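Local atomic coordinates of fimbrial subunit type 1 (Actinomyces oris, PDB entry 3UXF), a protein that serves as the major structural subunit of type 1 fimbriae, the sortase-assembled surface fibres through which the bacterium adheres. Residues Gln376-Glu381 / Val401-Ile406; Cys382-Ser387 / Leu439-Tyr444; Asn428-Gly433 / Val467-Ala472; Tyr445-Thr450 / Leu463-Leu468. One frame throughout, in Å; residues are numbered along the deposited sequence.

Contact 1. Residues Gln376-Glu381 / Val401-Ile406; sequences QFQVYE and VDPLTI. With CA (calcium ion), chain C.
Pro403 lies over one face of the Tyr380 ring. Its CA is 3.8 Å from the Tyr380 ring centroid, 23° off the normal, which makes a CH-pi contact displaced toward the rim. Pro403 CB adds packing against Tyr380 CZ at 3.8 Å. Pro403 CG also meets the amide of Gln378, whose NE2 is hydrogen-bonded to Thr411. The backbones are tied directly once, by Leu404 N to Val379 O (2.8 Å), and this bond is almost straight at 173°. Water 1 adds a bridge from Val379 N to Leu404 O. Beyond it, Ile406 CD1 reaches the branch point of Val379, 3.6 Å from CB, and the two side chains meet at about a right angle. Leu404 CD1 packs more loosely on Val379 CG1. Water 2 joins the phenol oxygen of Tyr380 to Val401 O, which fixes the hydroxyl end of Tyr380. Further out, Asp402 turns away from the strand and gives OD2 to a calcium ion at 2.4 Å. Asp393, Asp395, Thr398 and Thr400 also bind this ion. The arrangement is that of a calcium-binding loop laid across strand 376-385 of a prealbumin-like beta domain.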
# COMPACT_ATOMS: atom_id res chain seq x y z
N GLN A 376 -31.77 5.61 -27.72
CA GLN A 376 -31.27 4.71 -26.66
C GLN A 376 -29.89 4.18 -26.99
O GLN A 376 -29.56 3.93 -28.17
CB GLN A 376 -32.24 3.55 -26.43
CG GLN A 376 -33.63 4.07 -26.04
CD GLN A 376 -34.47 2.96 -25.48
OE1 GLN A 376 -34.53 1.86 -26.01
NE2 GLN A 376 -35.08 3.23 -24.34
N PHE A 377 -29.09 4.01 -25.95
CA PHE A 377 -27.74 3.51 -26.09
C PHE A 377 -27.40 2.48 -25.05
O PHE A 377 -27.93 2.53 -23.93
CB PHE A 377 -26.77 4.67 -25.93
CG PHE A 377 -26.89 5.70 -27.00
CD1 PHE A 377 -26.05 5.65 -28.11
CD2 PHE A 377 -27.81 6.74 -26.89
CE1 PHE A 377 -26.15 6.63 -29.15
CE2 PHE A 377 -27.92 7.71 -27.91
CZ PHE A 377 -27.07 7.65 -29.03
N GLN A 378 -26.49 1.60 -25.40
CA GLN A 378 -25.86 0.72 -24.42
C GLN A 378 -24.36 0.92 -24.59
O GLN A 378 -23.92 1.54 -25.56
CB GLN A 378 -26.22 -0.74 -24.66
CG GLN A 378 -27.72 -0.90 -24.54
CD GLN A 378 -28.15 -2.34 -24.41
OE1 GLN A 378 -27.76 -3.21 -25.21
NE2 GLN A 378 -28.97 -2.61 -23.39
N VAL A 379 -23.59 0.42 -23.61
CA VAL A 379 -22.13 0.68 -23.60
C VAL A 379 -21.37 -0.62 -23.47
O VAL A 379 -21.78 -1.52 -22.70
CB VAL A 379 -21.74 1.57 -22.39
CG1 VAL A 379 -20.24 1.97 -22.48
CG2 VAL A 379 -22.65 2.83 -22.31
N TYR A 380 -20.26 -0.75 -24.20
CA TYR A 380 -19.40 -1.92 -24.09
C TYR A 380 -17.94 -1.47 -23.87
O TYR A 380 -17.58 -0.35 -24.22
CB TYR A 380 -19.42 -2.71 -25.42
CG TYR A 380 -20.77 -3.31 -25.76
CD1 TYR A 380 -21.77 -2.50 -26.27
CD2 TYR A 380 -21.02 -4.68 -25.62
CE1 TYR A 380 -23.01 -3.03 -26.61
CE2 TYR A 380 -22.28 -5.22 -25.93
CZ TYR A 380 -23.25 -4.39 -26.42
OH TYR A 380 -24.48 -4.91 -26.76
N GLU A 381 -17.13 -2.38 -23.35
CA GLU A 381 -15.69 -2.26 -23.58
C GLU A 381 -15.45 -2.74 -25.01
O GLU A 381 -16.16 -3.62 -25.47
CB GLU A 381 -14.89 -3.07 -22.58
CG GLU A 381 -14.88 -2.37 -21.20
CD GLU A 381 -14.10 -3.12 -20.13
OE1 GLU A 381 -14.07 -4.36 -20.12
OE2 GLU A 381 -13.52 -2.45 -19.27
N VAL A 401 -23.32 -11.59 -26.53
CA VAL A 401 -22.40 -10.49 -26.20
C VAL A 401 -23.15 -9.43 -25.38
O VAL A 401 -24.03 -8.74 -25.91
CB VAL A 401 -21.83 -9.86 -27.47
CG1 VAL A 401 -20.72 -8.89 -27.14
CG2 VAL A 401 -21.29 -10.94 -28.41
N ASP A 402 -22.83 -9.32 -24.09
CA ASP A 402 -23.62 -8.47 -23.20
C ASP A 402 -22.98 -7.10 -23.06
O ASP A 402 -21.75 -7.01 -23.02
CB ASP A 402 -23.72 -9.06 -21.80
CG ASP A 402 -24.33 -10.44 -21.78
OD1 ASP A 402 -25.56 -10.57 -21.95
OD2 ASP A 402 -23.55 -11.38 -21.60
N PRO A 403 -23.80 -6.06 -22.93
CA PRO A 403 -23.32 -4.71 -22.62
C PRO A 403 -22.97 -4.60 -21.14
O PRO A 403 -23.27 -5.49 -20.31
CB PRO A 403 -24.54 -3.83 -22.94
CG PRO A 403 -25.71 -4.70 -22.61
CD PRO A 403 -25.27 -6.07 -23.12
N LEU A 404 -22.33 -3.50 -20.79
CA LEU A 404 -21.98 -3.22 -19.41
C LEU A 404 -23.16 -2.81 -18.56
O LEU A 404 -24.08 -2.09 -19.01
CB LEU A 404 -20.95 -2.09 -19.36
CG LEU A 404 -19.62 -2.34 -20.04
CD1 LEU A 404 -18.86 -1.03 -19.97
CD2 LEU A 404 -18.84 -3.46 -19.32
N THR A 405 -23.12 -3.21 -17.29
CA THR A 405 -24.05 -2.69 -16.32
C THR A 405 -23.33 -1.56 -15.59
O THR A 405 -22.25 -1.78 -15.03
CB THR A 405 -24.44 -3.78 -15.29
OG1 THR A 405 -25.15 -4.83 -15.97
CG2 THR A 405 -25.32 -3.22 -14.17
N ILE A 406 -23.89 -0.36 -15.67
CA ILE A 406 -23.25 0.86 -15.18
C ILE A 406 -24.26 1.49 -14.24
O ILE A 406 -25.36 1.88 -14.65
CB ILE A 406 -23.00 1.81 -16.36
CG1 ILE A 406 -22.11 1.14 -17.41
CG2 ILE A 406 -22.41 3.10 -15.85
CD1 ILE A 406 -22.09 1.89 -18.78
CA CA C . -22.11 -13.06 -22.59
O HOH W 1 -24.81 -0.58 -21.28
O HOH W 2 -24.57 -7.26 -28.11

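Contact 2. Residues Cys382-Ser387 / Leu439-Tyr444. With CA (calcium ion), chain B.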
# COMPACT_ATOMS: atom_id res chain seq x y z
N CYS A 382 -14.52 -2.12 -25.73
CA CYS A 382 -14.34 -2.52 -27.14
C CYS A 382 -12.93 -2.23 -27.59
O CYS A 382 -12.20 -1.46 -26.98
CB CYS A 382 -15.31 -1.81 -28.07
SG CYS A 382 -15.06 0.00 -28.04
N THR A 383 -12.59 -2.85 -28.72
CA THR A 383 -11.33 -2.60 -29.37
C THR A 383 -11.65 -1.81 -30.63
O THR A 383 -12.47 -2.25 -31.46
CB THR A 383 -10.72 -3.93 -29.77
OG1 THR A 383 -10.41 -4.67 -28.58
CG2 THR A 383 -9.43 -3.69 -30.59
N LYS A 384 -11.06 -0.63 -30.76
CA LYS A 384 -11.24 0.20 -31.95
C LYS A 384 -10.50 -0.48 -33.08
O LYS A 384 -9.38 -0.98 -32.90
CB LYS A 384 -10.66 1.59 -31.69
CG LYS A 384 -10.75 2.60 -32.81
CD LYS A 384 -10.28 3.93 -32.26
CE LYS A 384 -9.61 4.79 -33.31
NZ LYS A 384 -10.61 5.34 -34.25
N THR A 385 -11.14 -0.53 -34.25
CA THR A 385 -10.52 -1.14 -35.42
C THR A 385 -10.75 -0.27 -36.65
O THR A 385 -11.46 0.71 -36.62
CB THR A 385 -11.12 -2.49 -35.75
OG1 THR A 385 -12.49 -2.29 -36.13
CG2 THR A 385 -11.01 -3.47 -34.57
N ALA A 386 -10.09 -0.66 -37.73
CA ALA A 386 -10.18 0.06 -38.98
C ALA A 386 -11.61 0.13 -39.47
O ALA A 386 -11.98 1.07 -40.16
CB ALA A 386 -9.32 -0.66 -40.01
N SER A 387 -12.39 -0.87 -39.13
CA SER A 387 -13.75 -0.93 -39.66
C SER A 387 -14.81 -0.51 -38.65
O SER A 387 -16.00 -0.67 -38.91
CB SER A 387 -14.05 -2.32 -40.20
OG SER A 387 -13.97 -3.30 -39.17
N LEU A 439 -1.54 3.52 -23.91
CA LEU A 439 -2.85 3.03 -24.29
C LEU A 439 -2.82 2.44 -25.67
O LEU A 439 -2.03 2.85 -26.53
CB LEU A 439 -3.81 4.20 -24.36
CG LEU A 439 -4.59 4.66 -23.12
CD1 LEU A 439 -4.32 4.01 -21.77
CD2 LEU A 439 -5.00 6.16 -23.10
N THR A 440 -3.68 1.46 -25.88
CA THR A 440 -3.79 0.82 -27.18
C THR A 440 -5.22 0.89 -27.67
O THR A 440 -6.11 1.41 -26.98
CB THR A 440 -3.43 -0.64 -27.10
OG1 THR A 440 -4.49 -1.37 -26.47
CG2 THR A 440 -2.13 -0.85 -26.29
N ASP A 441 -5.43 0.35 -28.85
CA ASP A 441 -6.79 0.35 -29.39
C ASP A 441 -7.72 -0.54 -28.56
O ASP A 441 -8.93 -0.50 -28.77
CB ASP A 441 -6.81 -0.12 -30.85
CG ASP A 441 -6.35 0.94 -31.79
OD1 ASP A 441 -6.46 2.15 -31.45
OD2 ASP A 441 -5.87 0.54 -32.87
N GLU A 442 -7.17 -1.34 -27.64
CA GLU A 442 -8.04 -2.14 -26.79
C GLU A 442 -8.64 -1.32 -25.63
O GLU A 442 -9.59 -1.75 -24.98
CB GLU A 442 -7.32 -3.35 -26.23
CG GLU A 442 -6.97 -4.35 -27.33
CD GLU A 442 -6.35 -5.61 -26.79
OE1 GLU A 442 -5.72 -5.56 -25.70
OE2 GLU A 442 -6.49 -6.65 -27.46
N ASP A 443 -8.10 -0.12 -25.40
CA ASP A 443 -8.45 0.67 -24.20
C ASP A 443 -9.55 1.68 -24.52
O ASP A 443 -9.38 2.89 -24.40
CB ASP A 443 -7.22 1.39 -23.68
CG ASP A 443 -6.17 0.42 -23.17
OD1 ASP A 443 -6.51 -0.50 -22.39
OD2 ASP A 443 -4.99 0.55 -23.57
N TYR A 444 -10.71 1.15 -24.93
CA TYR A 444 -11.86 1.98 -25.30
C TYR A 444 -13.15 1.47 -24.67
O TYR A 444 -13.30 0.28 -24.38
CB TYR A 444 -12.04 2.00 -26.81
CG TYR A 444 -11.17 3.01 -27.51
CD1 TYR A 444 -11.58 4.32 -27.62
CD2 TYR A 444 -9.98 2.62 -28.12
CE1 TYR A 444 -10.81 5.24 -28.26
CE2 TYR A 444 -9.20 3.56 -28.78
CZ TYR A 444 -9.64 4.85 -28.86
OH TYR A 444 -8.88 5.81 -29.53
CA CA B . -17.69 0.15 -40.20
O HOH W 3 -9.04 -7.02 -28.95
O HOH W 4 -7.57 0.55 -34.98
O HOH W 5 -16.72 -0.45 -42.31
O HOH W 6 -18.64 -2.15 -40.32
O HOH W 7 -15.96 1.90 -40.46
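Asp441 O takes the backbone N-H of Lys384 at 2.9 Å, with the donor tilted 25° from the carbonyl plane. Thr383 CA approaches Asp441 O as well, in a CA-H...O contact of 3.2 Å. One turn carbonyl thus meets two successive residues of the strand. A second backbone bond, Cys382 N to Tyr444 O (3.0 Å), joins the strand where the loop ends. Asp441 belongs to a type I beta turn, Thr440 to Asp443. Thr440 OG1 accepts from Glu442 N in an ST turn, and Asp443 OD2 accepts from Thr440 N, so side chains brace the turn from within.

Lys384 runs obliquely across Tyr444. With CG anti to the backbone N (chi1 -180°), the Lys384 chain extends along the tyrosine, and Lys384 CD comes 3.6 Å from Tyr444 CZ. The ring also has a cation-pi partner in Arg466. Tyr444 CB rests against Cys382 SG at 3.8 Å; the disulfide of Cys382 ties it to strand 444-451. Thr383 and Glu442 lie side by side, with water 3 between OG1 and OE2; Thr383 OG1 is also hydrogen-bonded to Arg392. Water 4 links Lys384 O to Asp441 OD2. Past the strand end, Ser387 O binds a calcium ion that Asp461 shares. Lys384 NZ and Asp441 OD1 stay 5.9 Å apart, so any attraction between these charges is probably weak; backbone bonds and two water bridges are the polar links across this surface contact.

Contact 3. Residues Asn428-Gly433 / Val467-Ala472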
# COMPACT_ATOMS: atom_id res chain seq x y z
N ASN A 428 -10.37 4.71 -18.62
CA ASN A 428 -9.70 3.73 -19.46
C ASN A 428 -8.20 3.73 -19.20
O ASN A 428 -7.53 2.73 -19.41
CB ASN A 428 -9.94 4.02 -20.95
CG ASN A 428 -11.39 3.93 -21.33
OD1 ASN A 428 -12.09 4.94 -21.41
ND2 ASN A 428 -11.86 2.72 -21.59
N ASP A 429 -7.69 4.87 -18.75
CA ASP A 429 -6.25 5.02 -18.54
C ASP A 429 -5.81 4.97 -17.08
O ASP A 429 -4.70 5.36 -16.76
CB ASP A 429 -5.75 6.31 -19.20
CG ASP A 429 -6.34 7.55 -18.57
OD1 ASP A 429 -7.28 7.43 -17.76
OD2 ASP A 429 -5.86 8.66 -18.88
N TYR A 430 -6.67 4.47 -16.21
CA TYR A 430 -6.33 4.31 -14.81
C TYR A 430 -7.08 3.10 -14.31
O TYR A 430 -8.30 3.12 -14.19
CB TYR A 430 -6.68 5.55 -13.99
CG TYR A 430 -5.86 5.72 -12.73
CD1 TYR A 430 -4.85 6.66 -12.65
CD2 TYR A 430 -6.12 4.94 -11.61
CE1 TYR A 430 -4.10 6.81 -11.50
CE2 TYR A 430 -5.38 5.09 -10.45
CZ TYR A 430 -4.37 6.03 -10.40
OH TYR A 430 -3.64 6.18 -9.25
N VAL A 431 -6.35 2.03 -14.04
CA VAL A 431 -6.97 0.78 -13.66
C VAL A 431 -6.07 0.01 -12.70
O VAL A 431 -4.85 0.13 -12.74
CB VAL A 431 -7.24 -0.08 -14.91
CG1 VAL A 431 -5.94 -0.40 -15.62
CG2 VAL A 431 -7.98 -1.35 -14.54
N ASN A 432 -6.70 -0.77 -11.83
CA ASN A 432 -5.96 -1.56 -10.86
C ASN A 432 -4.97 -0.74 -10.03
O ASN A 432 -3.93 -1.25 -9.62
CB ASN A 432 -5.27 -2.75 -11.54
CG ASN A 432 -6.26 -3.81 -12.00
OD1 ASN A 432 -7.42 -3.81 -11.60
ND2 ASN A 432 -5.79 -4.71 -12.86
N GLY A 433 -5.30 0.52 -9.79
CA GLY A 433 -4.55 1.33 -8.87
C GLY A 433 -3.38 2.05 -9.48
O GLY A 433 -2.60 2.65 -8.73
N VAL A 467 -12.94 7.54 -21.26
CA VAL A 467 -13.04 8.35 -20.06
C VAL A 467 -11.64 8.41 -19.52
O VAL A 467 -11.04 7.38 -19.23
CB VAL A 467 -14.03 7.71 -19.03
CG1 VAL A 467 -13.97 8.44 -17.69
CG2 VAL A 467 -15.46 7.76 -19.59
N LEU A 468 -11.08 9.62 -19.47
CA LEU A 468 -9.72 9.80 -18.98
C LEU A 468 -9.65 10.22 -17.53
O LEU A 468 -10.48 10.99 -17.06
CB LEU A 468 -9.01 10.84 -19.84
CG LEU A 468 -8.93 10.45 -21.33
CD1 LEU A 468 -8.21 11.57 -22.05
CD2 LEU A 468 -8.24 9.10 -21.55
N ALA A 469 -8.67 9.69 -16.82
CA ALA A 469 -8.46 10.00 -15.41
C ALA A 469 -8.40 11.49 -15.17
O ALA A 469 -8.89 11.98 -14.15
CB ALA A 469 -7.16 9.36 -14.93
N GLU A 470 -7.78 12.22 -16.10
CA GLU A 470 -7.65 13.67 -15.89
C GLU A 470 -8.98 14.36 -15.74
O GLU A 470 -9.06 15.38 -15.04
CB GLU A 470 -6.83 14.31 -17.02
CG GLU A 470 -7.41 14.12 -18.40
CD GLU A 470 -6.35 14.19 -19.54
OE1 GLU A 470 -5.50 13.26 -19.70
OE2 GLU A 470 -6.38 15.19 -20.29
N LYS A 471 -10.03 13.83 -16.38
CA LYS A 471 -11.37 14.38 -16.21
C LYS A 471 -12.03 13.72 -15.01
O LYS A 471 -12.58 14.42 -14.15
CB LYS A 471 -12.21 14.23 -17.48
CG LYS A 471 -11.73 15.17 -18.60
CD LYS A 471 -12.81 15.39 -19.63
CE LYS A 471 -12.36 16.37 -20.72
NZ LYS A 471 -11.96 17.69 -20.16
N ALA A 472 -11.98 12.40 -14.93
CA ALA A 472 -12.72 11.71 -13.87
C ALA A 472 -12.30 12.16 -12.48
O ALA A 472 -13.14 12.38 -11.61
CB ALA A 472 -12.57 10.18 -14.01
O HOH W 8 -5.78 11.15 -17.90
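Three hydrogen bonds run between Asn428-Asp429 and Val467-Ala469. Asn428 uses both backbone and side chain on one residue: Asn428 N donates to Val467 O at 2.8 Å, and Asn428 OD1 accepts from Val467 N at 2.7 Å. Both donors lie close to the line of the carbonyl they meet. Asn428 thereby meets both the N-H and the C=O of Val467. The third bond is from Ala469 N to Asp429 OD1, 2.8 Å, on the syn lone pair of the carboxylate. Asp429 CG sits between its backbone N and carbonyl carbon (chi1 64°), which turns the carboxylate toward the start of helix 469-472.

Leu468 holds the N-cap position of this short helix. Its own side chain is apolar, and the acid comes instead from 428-433, so Asp429 serves an N-H of the first turn from across the contact. Leu468 O accepts from both Lys471 N and Ala472 N. Water 8 extends the link: it donates to Asp429 OD2 at 2.7 Å and to Glu470 OE1, and accepts from Glu470 N. This water lies between two acids, whose like charges it probably eases, as the helix N-terminus may also do.

A methyl also flanks the carboxylate: Leu468 CD2 lies 3.6 Å from Asp429 OD2, the side chains crossing at about a right angle. Apolar packing is slighter. Ala469 CB meets Tyr430 CB at 4.0 Å. Tyr430 also has a cation-pi partner in Lys352, while Val467 packs on Val356 and Leu425 of the adjoining strands.

Contact 4. Residues Tyr445-Thr450 / Leu463-Leu468; sequences YCLVET and LPFRVL
A beta hairpin of the prealbumin-like domain pairs Tyr445, Cys446 and Leu447 with Phe465, Pro464 and Leu463. The strands are antiparallel, with an angle of 147° between their directions. Tyr445-Phe465 and Leu447-Leu463 are hydrogen-bonded pairs. Each has two backbone bonds, of which Leu447 N to Leu463 O and Leu463 N to Leu447 O are both 2.9 Å. Pro464 falls at the non-hydrogen-bonded pair with Cys446, a place where its missing N-H costs no rung.

On the face of Tyr445, Leu447, Leu463 and Phe465, the Phe465 ring touches Tyr445 and Leu447. At chi1 71° Phe465 folds its ring back toward the partner strand. Tyr445 CB sits over the face of the Phe465 ring, 3.8 Å from its centroid, in a CH-pi contact. Leu447 CG touches Phe465 CE1 at 3.6 Å, the two side chains crossing at about a right angle. The Tyr445 and Phe465 rings are inclined at 40° with centroids 5.8 Å apart. Val356 and Leu358 of strand 344-362 cover this face, and Tyr445 OH is hydrogen-bonded to Arg426 O. Val467 CG2 adds a looser touch on Tyr445 CE2. On the reverse face is the disulfide from Cys446 to Cys382. Here Cys446 SG also packs against the proline ring, 3.8 Å from Pro464 CG.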
# COMPACT_ATOMS: atom_id res chain seq x y z
N TYR A 445 -14.09 2.39 -24.52
CA TYR A 445 -15.50 2.02 -24.44
C TYR A 445 -16.14 2.29 -25.80
O TYR A 445 -15.58 3.03 -26.61
CB TYR A 445 -16.19 2.89 -23.40
CG TYR A 445 -15.70 2.63 -22.00
CD1 TYR A 445 -15.80 1.35 -21.45
CD2 TYR A 445 -15.16 3.64 -21.23
CE1 TYR A 445 -15.34 1.09 -20.14
CE2 TYR A 445 -14.69 3.40 -19.91
CZ TYR A 445 -14.79 2.12 -19.38
OH TYR A 445 -14.31 1.86 -18.11
N CYS A 446 -17.34 1.74 -26.03
CA CYS A 446 -18.09 1.99 -27.26
C CYS A 446 -19.52 2.27 -26.88
O CYS A 446 -20.10 1.53 -26.08
CB CYS A 446 -18.09 0.72 -28.17
SG CYS A 446 -16.59 0.71 -29.25
N LEU A 447 -20.11 3.31 -27.46
CA LEU A 447 -21.58 3.43 -27.44
C LEU A 447 -22.15 2.60 -28.56
O LEU A 447 -21.59 2.57 -29.64
CB LEU A 447 -22.00 4.87 -27.68
CG LEU A 447 -21.55 5.89 -26.64
CD1 LEU A 447 -21.92 7.27 -27.12
CD2 LEU A 447 -22.15 5.57 -25.28
N VAL A 448 -23.25 1.89 -28.31
CA VAL A 448 -24.02 1.32 -29.41
C VAL A 448 -25.38 1.96 -29.35
O VAL A 448 -26.08 1.91 -28.34
CB VAL A 448 -24.14 -0.20 -29.26
CG1 VAL A 448 -25.15 -0.77 -30.27
CG2 VAL A 448 -22.75 -0.86 -29.43
N GLU A 449 -25.77 2.60 -30.46
CA GLU A 449 -27.11 3.16 -30.55
C GLU A 449 -28.12 2.04 -30.79
O GLU A 449 -28.16 1.45 -31.85
CB GLU A 449 -27.16 4.23 -31.63
CG GLU A 449 -28.47 5.01 -31.64
CD GLU A 449 -28.43 6.26 -32.52
OE1 GLU A 449 -27.33 6.79 -32.80
OE2 GLU A 449 -29.54 6.75 -32.94
N THR A 450 -28.90 1.74 -29.76
CA THR A 450 -29.86 0.64 -29.83
C THR A 450 -31.26 1.06 -30.24
O THR A 450 -32.05 0.17 -30.57
CB THR A 450 -29.93 -0.17 -28.50
OG1 THR A 450 -30.23 0.72 -27.44
CG2 THR A 450 -28.58 -0.82 -28.21
N LEU A 463 -19.53 3.37 -31.44
CA LEU A 463 -18.84 4.65 -31.40
C LEU A 463 -17.87 4.67 -30.23
O LEU A 463 -18.28 4.81 -29.07
CB LEU A 463 -19.89 5.73 -31.18
CG LEU A 463 -21.02 5.70 -32.21
CD1 LEU A 463 -22.07 6.75 -31.83
CD2 LEU A 463 -20.49 5.93 -33.60
N PRO A 464 -16.57 4.55 -30.51
CA PRO A 464 -15.57 4.46 -29.43
C PRO A 464 -15.40 5.79 -28.75
O PRO A 464 -15.49 6.84 -29.39
CB PRO A 464 -14.29 4.05 -30.16
CG PRO A 464 -14.80 3.34 -31.38
CD PRO A 464 -16.01 4.14 -31.80
N PHE A 465 -15.10 5.72 -27.46
CA PHE A 465 -14.75 6.90 -26.66
C PHE A 465 -13.97 6.46 -25.45
O PHE A 465 -13.95 5.28 -25.11
CB PHE A 465 -16.01 7.69 -26.24
CG PHE A 465 -16.84 6.98 -25.20
CD1 PHE A 465 -17.78 6.04 -25.59
CD2 PHE A 465 -16.72 7.28 -23.83
CE1 PHE A 465 -18.56 5.34 -24.67
CE2 PHE A 465 -17.52 6.59 -22.90
CZ PHE A 465 -18.43 5.63 -23.31
N ARG A 466 -13.30 7.42 -24.81
CA ARG A 466 -12.54 7.15 -23.60
C ARG A 466 -12.99 8.07 -22.49
O ARG A 466 -13.36 9.23 -22.73
CB ARG A 466 -11.05 7.34 -23.84
CG ARG A 466 -10.44 6.20 -24.63
CD ARG A 466 -8.96 6.50 -24.92
NE ARG A 466 -8.31 5.33 -25.48
CZ ARG A 466 -7.20 5.38 -26.22
NH1 ARG A 466 -6.63 6.56 -26.50
NH2 ARG A 466 -6.67 4.25 -26.69
N VAL A 467 -12.94 7.54 -21.26
CA VAL A 467 -13.04 8.35 -20.06
C VAL A 467 -11.64 8.41 -19.52
O VAL A 467 -11.04 7.38 -19.23
CB VAL A 467 -14.03 7.71 -19.03
CG1 VAL A 467 -13.97 8.44 -17.69
CG2 VAL A 467 -15.46 7.76 -19.59
N LEU A 468 -11.08 9.62 -19.47
CA LEU A 468 -9.72 9.80 -18.98
C LEU A 468 -9.65 10.22 -17.53
O LEU A 468 -10.48 10.99 -17.06
CB LEU A 468 -9.01 10.84 -19.84
CG LEU A 468 -8.93 10.45 -21.33
CD1 LEU A 468 -8.21 11.57 -22.05
CD2 LEU A 468 -8.24 9.10 -21.55

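How the contacts relate
All four contacts belong to the C-terminal prealbumin-like domain. Contacts 3 and 4 are buried, contact 1 is partly so, and contact 2 lies at the surface. Contacts 1 and 2 use successive parts of strand 376-385, and contact 4 supplies its neighbour, strand 444-451. Tyr380 O and Cys446 N, 2.8 Å apart, tie contacts 1 and 4; a disulfide ties 2 and 4. Contacts 3 and 4 share Val467 and Leu468, where the hairpin gives way to the helix. Aromatic and aliphatic packing marks contact 4, while contact 3 buries side-chain-to-backbone bonds. Loop residues of contacts 1 and 2 bind calcium.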